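Cellulase (Xanthomonas axonopodis pv. citri, PDB 4W7W) probably cleaves beta-1,4-glucan chains such as cellulose, as a glycosyl hydrolase family 5 enzyme, and binds cellopentaose. Local coordinates at residues A[55-59]-A[97-103]; A[75-81]-A[132-137]; A[171-175]-A[213-219]. One frame throughout, in Å; residues are numbered along the deposited sequence.

Interaction 1. Residues A[55-59]-A[97-103]; sequences FSYFA and AAKANKQ
F55 projects from helix 52-60 onto the end of helix 85-100, where most of its side-chain atoms have a neighbour. Its CB lies 3.4 Å from Q103 OE1. CG stands anti to the carbonyl carbon (chi1 -67°), which sets the ring with a face to A97 and an edge to Q103. One ring face receives the A97 methyl: CB sits 23° off the ring normal, displaced toward the rim, with F55 CD1 its closest atom at 3.6 Å, a CH-pi contact. CG and CE1 also lie under that methyl. CD2 presents the ring edge instead, meeting Q103 OE1 close to the ring plane at 3.4 Å. Further out, CE2 packs on A98 CB at 4.0 Å, and L29 and I66 of the first two barrel strands also touch the ring. The two helices are neighbours on the outside of the (beta/alpha)8 barrel, and helix 85-100 ends in a Schellman motif: Q103 N bonds A98 O, K102 N bonds K99 O, and K102 has positive phi. From the last residue of that motif the extended Q103 side chain reaches across to helix 52-60. Its NE2 donates to F55 O over 3.1 Å in a bent bond (N-H...O 137°), while the same carbonyl accepts A59 N within its helix. NE2 also bonds M63 O, whereas OE1 is buried without a hydrogen-bonding partner. N101 ND2 is tied to A97 O at 2.8 Å, which fixes the amide's rotation and leaves N101 OD1 against S56 CA, 3.3 Å away. Beside it, A59 CB and N101 CB meet at 4.0 Å.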
loop_
_atom_site.group_PDB
_atom_site.type_symbol
_atom_site.label_atom_id
_atom_site.label_comp_id
_atom_site.label_asym_id
_atom_site.label_seq_id
_atom_site.Cartn_x
_atom_site.Cartn_y
_atom_site.Cartn_z
ATOM N N PHE A 55 7.808 2.254 -15.038
ATOM C CA PHE A 55 8.847 1.788 -14.125
ATOM C C PHE A 55 10.152 2.538 -14.363
ATOM O O PHE A 55 10.788 3.008 -13.423
ATOM C CB PHE A 55 9.066 0.279 -14.255
ATOM C CG PHE A 55 7.892 -0.537 -13.803
ATOM C CD1 PHE A 55 6.843 -0.804 -14.677
ATOM C CD2 PHE A 55 7.808 -1.014 -12.509
ATOM C CE1 PHE A 55 5.755 -1.557 -14.258
ATOM C CE2 PHE A 55 6.721 -1.760 -12.098
ATOM C CZ PHE A 55 5.688 -2.017 -12.968
ATOM N N SER A 56 10.556 2.654 -15.627
ATOM C CA SER A 56 11.822 3.324 -15.913
ATOM C C SER A 56 11.768 4.824 -15.590
ATOM O O SER A 56 12.746 5.378 -15.110
ATOM C CB SER A 56 12.285 3.068 -17.346
ATOM O OG SER A 56 11.309 3.424 -18.282
ATOM N N TYR A 57 10.637 5.469 -15.836
ATOM C CA TYR A 57 10.493 6.882 -15.489
ATOM C C TYR A 57 10.711 7.078 -13.993
ATOM O O TYR A 57 11.508 7.929 -13.573
ATOM C CB TYR A 57 9.116 7.422 -15.878
ATOM C CG TYR A 57 8.908 8.820 -15.337
ATOM C CD1 TYR A 57 9.468 9.920 -15.962
ATOM C CD2 TYR A 57 8.199 9.025 -14.162
ATOM C CE1 TYR A 57 9.306 11.190 -15.441
ATOM C CE2 TYR A 57 8.036 10.287 -13.635
ATOM C CZ TYR A 57 8.586 11.371 -14.269
ATOM O OH TYR A 57 8.384 12.621 -13.711
ATOM N N PHE A 58 10.029 6.296 -13.171
ATOM C CA PHE A 58 10.169 6.496 -11.729
ATOM C C PHE A 58 11.546 6.095 -11.226
ATOM O O PHE A 58 12.088 6.744 -10.350
ATOM C CB PHE A 58 8.996 5.848 -10.970
ATOM C CG PHE A 58 7.716 6.588 -11.206
ATOM C CD1 PHE A 58 7.570 7.873 -10.679
ATOM C CD2 PHE A 58 6.718 6.111 -12.047
ATOM C CE1 PHE A 58 6.458 8.633 -10.960
ATOM C CE2 PHE A 58 5.605 6.871 -12.339
ATOM C CZ PHE A 58 5.480 8.147 -11.809
ATOM N N ALA A 59 12.137 5.048 -11.800
ATOM C CA ALA A 59 13.512 4.701 -11.461
ATOM C C ALA A 59 14.450 5.863 -11.747
ATOM O O ALA A 59 15.371 6.127 -10.968
ATOM C CB ALA A 59 13.966 3.474 -12.207
ATOM N N ALA A 97 9.530 -5.848 -15.153
ATOM C CA ALA A 97 9.893 -4.451 -15.357
ATOM C C ALA A 97 10.521 -3.862 -14.103
ATOM O O ALA A 97 11.530 -3.136 -14.177
ATOM C CB ALA A 97 8.679 -3.644 -15.762
ATOM N N ALA A 98 9.924 -4.138 -12.946
ATOM C CA ALA A 98 10.498 -3.660 -11.685
ATOM C C ALA A 98 11.919 -4.173 -11.511
ATOM O O ALA A 98 12.835 -3.412 -11.240
ATOM C CB ALA A 98 9.626 -4.068 -10.505
ATOM N N LYS A 99 12.122 -5.473 -11.716
ATOM C CA LYS A 99 13.446 -6.038 -11.542
ATOM C C LYS A 99 14.472 -5.437 -12.490
ATOM O O LYS A 99 15.604 -5.144 -12.103
ATOM C CB LYS A 99 13.407 -7.558 -11.697
ATOM C CG LYS A 99 12.764 -8.277 -10.524
ATOM C CD LYS A 99 12.422 -9.730 -10.844
ATOM C CE LYS A 99 13.611 -10.547 -11.317
ATOM N NZ LYS A 99 13.234 -11.980 -11.436
ATOM N N ALA A 100 14.070 -5.218 -13.733
ATOM C CA ALA A 100 14.986 -4.663 -14.714
ATOM C C ALA A 100 15.413 -3.252 -14.355
ATOM O O ALA A 100 16.492 -2.827 -14.729
ATOM C CB ALA A 100 14.354 -4.679 -16.089
ATOM N N ASN A 101 14.554 -2.549 -13.610
ATOM C CA ASN A 101 14.822 -1.199 -13.153
ATOM C C ASN A 101 15.275 -1.127 -11.695
ATOM O O ASN A 101 15.305 -0.051 -11.093
ATOM C CB ASN A 101 13.584 -0.337 -13.392
ATOM C CG ASN A 101 13.385 -0.071 -14.868
ATOM O OD1 ASN A 101 14.007 0.835 -15.425
ATOM N ND2 ASN A 101 12.573 -0.888 -15.528
ATOM N N LYS A 102 15.680 -2.270 -11.153
ATOM C CA LYS A 102 16.220 -2.358 -9.800
ATOM C C LYS A 102 15.239 -1.828 -8.753
ATOM O O LYS A 102 15.606 -1.186 -7.767
ATOM C CB LYS A 102 17.594 -1.708 -9.700
ATOM C CG LYS A 102 18.601 -2.259 -10.708
ATOM C CD LYS A 102 19.978 -1.649 -10.526
ATOM C CE LYS A 102 20.918 -2.038 -11.656
ATOM N NZ LYS A 102 22.326 -1.645 -11.372
ATOM N N GLN A 103 13.969 -2.147 -8.962
ATOM C CA GLN A 103 12.901 -1.763 -8.039
ATOM C C GLN A 103 12.308 -2.965 -7.324
ATOM O O GLN A 103 12.269 -4.081 -7.846
ATOM C CB GLN A 103 11.772 -1.060 -8.809
ATOM C CG GLN A 103 12.180 0.287 -9.346
ATOM C CD GLN A 103 11.274 0.823 -10.436
ATOM O OE1 GLN A 103 10.777 0.076 -11.268
ATOM N NE2 GLN A 103 11.104 2.136 -10.468
#

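Interaction 2. Residues A[75-81]-A[132-137]; sequences VQPELNG and DLWRRL
Q76 and D132 meet amide to carboxylate, nearly coplanar, in the tightly packed part of this contact. Q76 NE2 donates to D132 OD2 at 3.0 Å and also to G81 O at 2.8 Å. The second bond is almost straight (175°) and falls on a carbonyl lone pair; both acceptors lie in the amide plane, so the two N-H groups fix the rotation of the amide. The side chain gets there by extending fully beyond a CG anti to the backbone N (chi1 -168°). The amide oxygen is satisfied too: W72 NE1 bonds Q76 OE1, which also rests on L133 CB. Next to it in sequence the packing is apolar, V75 CG1 touching L133 CD2 at 3.8 Å.

R136 begins the transition toward solvent. Its NE meets D132 OD2 at 2.8 Å, from the syn side but tilted out of the carboxylate plane, and its guanidinium is sandwiched: G81 O stands over the centre of one face, R135 NH2 over the other. R136 NH2 bonds N80 O at 3.0 Å, but from above the carbonyl plane (51° out of it). N80 itself is exposed, at the third position of the type II turn from E78 to G81, and water takes over here: one molecule donates 2.9 Å to N80 O and also to D132 OD1. R135 NH2 holds that same D132 OD1 at 2.9 Å.

The contact thus fastens the loop between helices 72-75 and 85-100 to helix 127-141 of the barrel's outer layer. With two arginines and an amide gathered round one carboxylate, D132 is probably ionised, its charge shared between R135 on OD1 and R136 on OD2.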
loop_
_atom_site.group_PDB
_atom_site.type_symbol
_atom_site.label_atom_id
_atom_site.label_comp_id
_atom_site.label_asym_id
_atom_site.label_seq_id
_atom_site.Cartn_x
_atom_site.Cartn_y
_atom_site.Cartn_z
ATOM N N VAL A 75 -7.515 -11.684 -9.510
ATOM C CA VAL A 75 -6.467 -12.689 -9.436
ATOM C C VAL A 75 -6.978 -14.042 -8.954
ATOM O O VAL A 75 -6.347 -15.065 -9.214
ATOM C CB VAL A 75 -5.282 -12.185 -8.578
ATOM C CG1 VAL A 75 -5.538 -12.338 -7.091
ATOM C CG2 VAL A 75 -3.988 -12.868 -8.983
ATOM N N GLN A 76 -8.107 -14.054 -8.247
ATOM C CA GLN A 76 -8.678 -15.297 -7.696
ATOM C C GLN A 76 -10.179 -15.220 -7.840
ATOM O O GLN A 76 -10.862 -14.794 -6.915
ATOM C CB GLN A 76 -8.268 -15.511 -6.232
ATOM C CG GLN A 76 -8.587 -16.913 -5.746
ATOM C CD GLN A 76 -8.279 -17.133 -4.268
ATOM O OE1 GLN A 76 -8.392 -16.216 -3.446
ATOM N NE2 GLN A 76 -7.880 -18.334 -3.917
ATOM N N PRO A 77 -10.701 -15.644 -9.012
ATOM C CA PRO A 77 -12.116 -15.413 -9.313
ATOM C C PRO A 77 -13.118 -16.234 -8.507
ATOM O O PRO A 77 -14.308 -15.927 -8.537
ATOM C CB PRO A 77 -12.234 -15.739 -10.811
ATOM C CG PRO A 77 -10.858 -15.778 -11.339
ATOM C CD PRO A 77 -9.929 -16.033 -10.205
ATOM N N GLU A 78 -12.647 -17.241 -7.779
ATOM C CA GLU A 78 -13.479 -17.964 -6.816
ATOM C C GLU A 78 -12.712 -18.081 -5.530
ATOM O O GLU A 78 -11.531 -18.427 -5.541
ATOM C CB GLU A 78 -13.812 -19.347 -7.334
ATOM C CG GLU A 78 -14.722 -19.339 -8.540
ATOM C CD GLU A 78 -16.151 -18.921 -8.216
ATOM O OE1 GLU A 78 -16.544 -18.967 -7.022
ATOM O OE2 GLU A 78 -16.883 -18.542 -9.151
ATOM N N LEU A 79 -13.370 -17.789 -4.413
ATOM C CA LEU A 79 -12.716 -17.930 -3.121
ATOM C C LEU A 79 -12.201 -19.351 -2.957
ATOM O O LEU A 79 -12.861 -20.321 -3.345
ATOM C CB LEU A 79 -13.668 -17.601 -1.984
ATOM C CG LEU A 79 -14.045 -16.135 -1.836
ATOM C CD1 LEU A 79 -15.057 -15.989 -0.712
ATOM C CD2 LEU A 79 -12.824 -15.265 -1.583
ATOM N N ASN A 80 -11.000 -19.444 -2.400
ATOM C CA ASN A 80 -10.323 -20.710 -2.179
ATOM C C ASN A 80 -9.938 -21.454 -3.448
ATOM O O ASN A 80 -9.462 -22.593 -3.366
ATOM C CB ASN A 80 -11.122 -21.603 -1.213
ATOM C CG ASN A 80 -11.333 -20.931 0.126
ATOM O OD1 ASN A 80 -12.456 -20.777 0.598
ATOM N ND2 ASN A 80 -10.251 -20.516 0.730
ATOM N N GLY A 81 -10.079 -20.814 -4.606
ATOM C CA GLY A 81 -9.820 -21.468 -5.871
ATOM C C GLY A 81 -8.498 -21.080 -6.503
ATOM O O GLY A 81 -7.746 -20.280 -5.965
ATOM N N ASP A 132 -5.806 -18.237 2.193
ATOM C CA ASP A 132 -5.626 -19.057 0.998
ATOM C C ASP A 132 -5.080 -18.245 -0.171
ATOM O O ASP A 132 -4.167 -18.686 -0.882
ATOM C CB ASP A 132 -6.928 -19.750 0.598
ATOM C CG ASP A 132 -6.751 -20.620 -0.623
ATOM O OD1 ASP A 132 -6.212 -21.745 -0.467
ATOM O OD2 ASP A 132 -7.140 -20.204 -1.726
ATOM N N LEU A 133 -5.631 -17.050 -0.372
ATOM C CA LEU A 133 -5.136 -16.159 -1.404
ATOM C C LEU A 133 -3.632 -15.942 -1.219
ATOM O O LEU A 133 -2.842 -16.100 -2.158
ATOM C CB LEU A 133 -5.913 -14.844 -1.355
ATOM C CG LEU A 133 -5.508 -13.705 -2.295
ATOM C CD1 LEU A 133 -4.237 -12.978 -1.872
ATOM C CD2 LEU A 133 -5.419 -14.179 -3.743
ATOM N N TRP A 134 -3.232 -15.575 0.002
ATOM C CA TRP A 134 -1.837 -15.259 0.228
ATOM C C TRP A 134 -0.925 -16.465 0.232
ATOM O O TRP A 134 0.228 -16.359 -0.149
ATOM C CB TRP A 134 -1.674 -14.386 1.483
ATOM C CG TRP A 134 -1.913 -12.937 1.176
ATOM C CD1 TRP A 134 -2.965 -12.165 1.550
ATOM C CD2 TRP A 134 -1.107 -12.136 0.314
ATOM N NE1 TRP A 134 -2.851 -10.915 0.997
ATOM C CE2 TRP A 134 -1.716 -10.879 0.229
ATOM C CE3 TRP A 134 0.078 -12.361 -0.389
ATOM C CZ2 TRP A 134 -1.177 -9.845 -0.524
ATOM C CZ3 TRP A 134 0.606 -11.340 -1.144
ATOM C CH2 TRP A 134 -0.006 -10.100 -1.210
ATOM N N ARG A 135 -1.425 -17.629 0.649
ATOM C CA ARG A 135 -0.680 -18.873 0.452
ATOM C C ARG A 135 -0.305 -19.034 -1.026
ATOM O O ARG A 135 0.852 -19.311 -1.374
ATOM C CB ARG A 135 -1.506 -20.073 0.907
ATOM C CG ARG A 135 -0.862 -21.424 0.628
ATOM C CD ARG A 135 -1.739 -22.598 1.050
ATOM N NE ARG A 135 -2.912 -22.704 0.196
ATOM C CZ ARG A 135 -2.934 -23.293 -0.994
ATOM N NH1 ARG A 135 -1.846 -23.869 -1.472
ATOM N NH2 ARG A 135 -4.054 -23.267 -1.713
ATOM N N ARG A 136 -1.296 -18.857 -1.879
ATOM C CA ARG A 136 -1.094 -19.052 -3.309
ATOM C C ARG A 136 -0.128 -18.022 -3.884
ATOM O O ARG A 136 0.747 -18.374 -4.674
ATOM C CB ARG A 136 -2.428 -19.025 -4.020
ATOM C CG ARG A 136 -3.319 -20.200 -3.673
ATOM C CD ARG A 136 -4.688 -20.037 -4.273
ATOM N NE ARG A 136 -5.640 -21.092 -3.931
ATOM C CZ ARG A 136 -5.758 -22.226 -4.602
ATOM N NH1 ARG A 136 -4.905 -22.524 -5.564
ATOM N NH2 ARG A 136 -6.698 -23.089 -4.271
ATOM N N LEU A 137 -0.282 -16.750 -3.530
ATOM C CA LEU A 137 0.654 -15.741 -4.011
ATOM C C LEU A 137 2.051 -15.975 -3.469
ATOM O O LEU A 137 3.036 -15.826 -4.197
ATOM C CB LEU A 137 0.195 -14.318 -3.707
ATOM C CG LEU A 137 -1.038 -13.852 -4.473
ATOM C CD1 LEU A 137 -1.385 -12.432 -4.050
ATOM C CD2 LEU A 137 -0.837 -13.907 -5.971
HETATM O O HOH W 1 -7.941 -23.773 -1.179
#

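Interaction 3. Residues A[171-175]-A[213-219]; sequences ITAIR and KDPGNNL
D214 OD1 accepts from R175 NE and G216 N, and D214 OD2 from R175 NH2 and N218 N, so that four N-H groups grip the carboxylate. R175 approaches side-on: NE donates to D214 OD1 at 2.8 Å, nearly straight (169°) and on the syn lone pair, while NH2 reaches D214 OD2 at 2.9 Å. Guanidinium and carboxylate are 13° from coplanar, as expected of a two-bond salt bridge. The other two donors are backbone groups of the loop, and both come from above the same face of the carboxylate: G216 N to D214 OD1 at 2.8 Å, and N218 N to D214 OD2 at 2.9 Å. The first defines an Asx turn, and D214 also opens the type I turn that ends at N217. In-plane and out-of-plane bonds together fix the rotation of the carboxylate, and this surrounding would favour its ionised form.

R175 reaches the site through a bend at chi2 (-57°), which lays its aliphatic part beside the loop. There R175 CB packs on P215 CG at 3.9 Å, and NE passes 3.7 Å from G216 CA. R175 NH1 turns the other way, bonding A179 O and N181 O in the connection that follows the helix. One helical turn earlier the contact becomes largely apolar: I171 CD1 meets L219 CD1 at 3.9 Å, the two side chains crossing at about a right angle.

Helix 160-176 is thereby joined to the chain entering strand 219-226, with V185 of the intervening strand 183-186 touching both I171 and L219. Such a join between an outer helix and a loop leading into the next strand but one along the chain belongs to the alpha-to-beta side of a (beta/alpha)8 barrel.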
loop_
_atom_site.group_PDB
_atom_site.type_symbol
_atom_site.label_atom_id
_atom_site.label_comp_id
_atom_site.label_asym_id
_atom_site.label_seq_id
_atom_site.Cartn_x
_atom_site.Cartn_y
_atom_site.Cartn_z
ATOM N N ILE A 171 -0.363 -14.037 7.713
ATOM C CA ILE A 171 1.082 -14.107 7.953
ATOM C C ILE A 171 1.512 -15.562 8.100
ATOM O O ILE A 171 2.474 -16.015 7.480
ATOM C CB ILE A 171 1.455 -13.291 9.197
ATOM C CG1 ILE A 171 1.265 -11.791 8.940
ATOM C CG2 ILE A 171 2.867 -13.593 9.644
ATOM C CD1 ILE A 171 1.165 -10.992 10.223
ATOM N N THR A 172 0.780 -16.313 8.903
ATOM C CA THR A 172 1.093 -17.713 9.135
ATOM C C THR A 172 1.069 -18.485 7.824
ATOM O O THR A 172 1.965 -19.290 7.549
ATOM C CB THR A 172 0.139 -18.292 10.182
ATOM O OG1 THR A 172 0.423 -17.635 11.421
ATOM C CG2 THR A 172 0.269 -19.802 10.313
ATOM N N ALA A 173 0.025 -18.275 7.033
ATOM C CA ALA A 173 -0.112 -18.963 5.750
ATOM C C ALA A 173 1.075 -18.671 4.838
ATOM O O ALA A 173 1.606 -19.569 4.166
ATOM C CB ALA A 173 -1.418 -18.597 5.077
ATOM N N ILE A 174 1.492 -17.418 4.783
ATOM C CA ILE A 174 2.623 -17.046 3.950
ATOM C C ILE A 174 3.879 -17.755 4.449
ATOM O O ILE A 174 4.627 -18.329 3.662
ATOM C CB ILE A 174 2.816 -15.519 3.939
ATOM C CG1 ILE A 174 1.660 -14.858 3.154
ATOM C CG2 ILE A 174 4.182 -15.129 3.373
ATOM C CD1 ILE A 174 1.529 -13.357 3.382
ATOM N N ARG A 175 4.129 -17.723 5.752
ATOM C CA ARG A 175 5.370 -18.309 6.253
ATOM C C ARG A 175 5.419 -19.823 6.116
ATOM O O ARG A 175 6.491 -20.382 5.937
ATOM C CB ARG A 175 5.640 -17.845 7.679
ATOM C CG ARG A 175 5.813 -16.340 7.825
ATOM C CD ARG A 175 6.935 -15.821 6.944
ATOM N NE ARG A 175 7.167 -14.410 7.206
ATOM C CZ ARG A 175 7.519 -13.502 6.302
ATOM N NH1 ARG A 175 7.721 -13.831 5.037
ATOM N NH2 ARG A 175 7.632 -12.253 6.692
ATOM N N LYS A 213 2.481 -12.239 15.618
ATOM C CA LYS A 213 3.762 -12.916 15.564
ATOM C C LYS A 213 4.059 -13.319 14.134
ATOM O O LYS A 213 3.228 -13.920 13.454
ATOM C CB LYS A 213 3.756 -14.163 16.457
ATOM C CG LYS A 213 3.571 -13.873 17.943
ATOM C CD LYS A 213 3.521 -15.171 18.741
ATOM C CE LYS A 213 2.086 -15.663 18.884
ATOM N NZ LYS A 213 2.008 -17.045 19.441
ATOM N N ASP A 214 5.263 -12.992 13.691
ATOM C CA ASP A 214 5.739 -13.429 12.386
ATOM C C ASP A 214 6.918 -14.353 12.616
ATOM O O ASP A 214 8.000 -13.891 12.984
ATOM C CB ASP A 214 6.188 -12.236 11.559
ATOM C CG ASP A 214 6.744 -12.637 10.202
ATOM O OD1 ASP A 214 6.714 -13.846 9.870
ATOM O OD2 ASP A 214 7.234 -11.747 9.484
ATOM N N PRO A 215 6.729 -15.668 12.393
ATOM C CA PRO A 215 7.859 -16.567 12.623
ATOM C C PRO A 215 9.043 -16.343 11.674
ATOM O O PRO A 215 10.135 -16.821 11.953
ATOM C CB PRO A 215 7.247 -17.962 12.456
ATOM C CG PRO A 215 6.061 -17.749 11.585
ATOM C CD PRO A 215 5.533 -16.381 11.917
ATOM N N GLY A 216 8.815 -15.622 10.577
ATOM C CA GLY A 216 9.879 -15.242 9.657
ATOM C C GLY A 216 10.555 -13.921 9.994
ATOM O O GLY A 216 11.483 -13.524 9.307
ATOM N N ASN A 217 10.067 -13.228 11.035
ATOM C CA ASN A 217 10.656 -11.962 11.486
ATOM C C ASN A 217 10.959 -11.001 10.341
ATOM O O ASN A 217 12.076 -10.476 10.235
ATOM C CB ASN A 217 11.925 -12.195 12.314
ATOM C CG ASN A 217 12.349 -10.951 13.080
ATOM O OD1 ASN A 217 11.548 -10.024 13.288
ATOM N ND2 ASN A 217 13.615 -10.908 13.475
ATOM N N ASN A 218 9.973 -10.767 9.487
ATOM C CA ASN A 218 10.151 -9.828 8.393
ATOM C C ASN A 218 8.827 -9.167 8.036
ATOM O O ASN A 218 8.254 -9.371 6.961
ATOM C CB ASN A 218 10.797 -10.485 7.183
ATOM C CG ASN A 218 11.379 -9.475 6.228
ATOM O OD1 ASN A 218 11.680 -8.345 6.620
ATOM N ND2 ASN A 218 11.545 -9.862 4.972
ATOM N N LEU A 219 8.393 -8.333 8.977
ATOM C CA LEU A 219 7.107 -7.662 8.939
ATOM C C LEU A 219 7.325 -6.162 9.061
ATOM O O LEU A 219 8.256 -5.726 9.735
ATOM C CB LEU A 219 6.352 -8.122 10.184
ATOM C CG LEU A 219 4.860 -8.017 10.294
ATOM C CD1 LEU A 219 4.271 -8.874 9.189
ATOM C CD2 LEU A 219 4.400 -8.545 11.652
#

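Overall arrangement
The three contacts lie on the outer layer of one closed eight-stranded parallel barrel, each centred 18 to 19 Å from the chain centre. Interactions 1 and 2 alternate along the sequence: 55-59, 75-81, 97-103, then 132-137. Helix 85-100 lies between the two segments of interaction 2 in sequence and supplies part of interaction 1. Even so, their centres are 27 Å apart and they do not touch; interaction 3 comes later in the chain, and its centre is equally far from that of interaction 1. The centres of interactions 2 and 3 are about 18 Å apart, and the two meet where helices 127-141 and 160-176 pack, W134 CB lying 3.8 Å from I174 CG1. Together they tie successive helices and loops around the barrel.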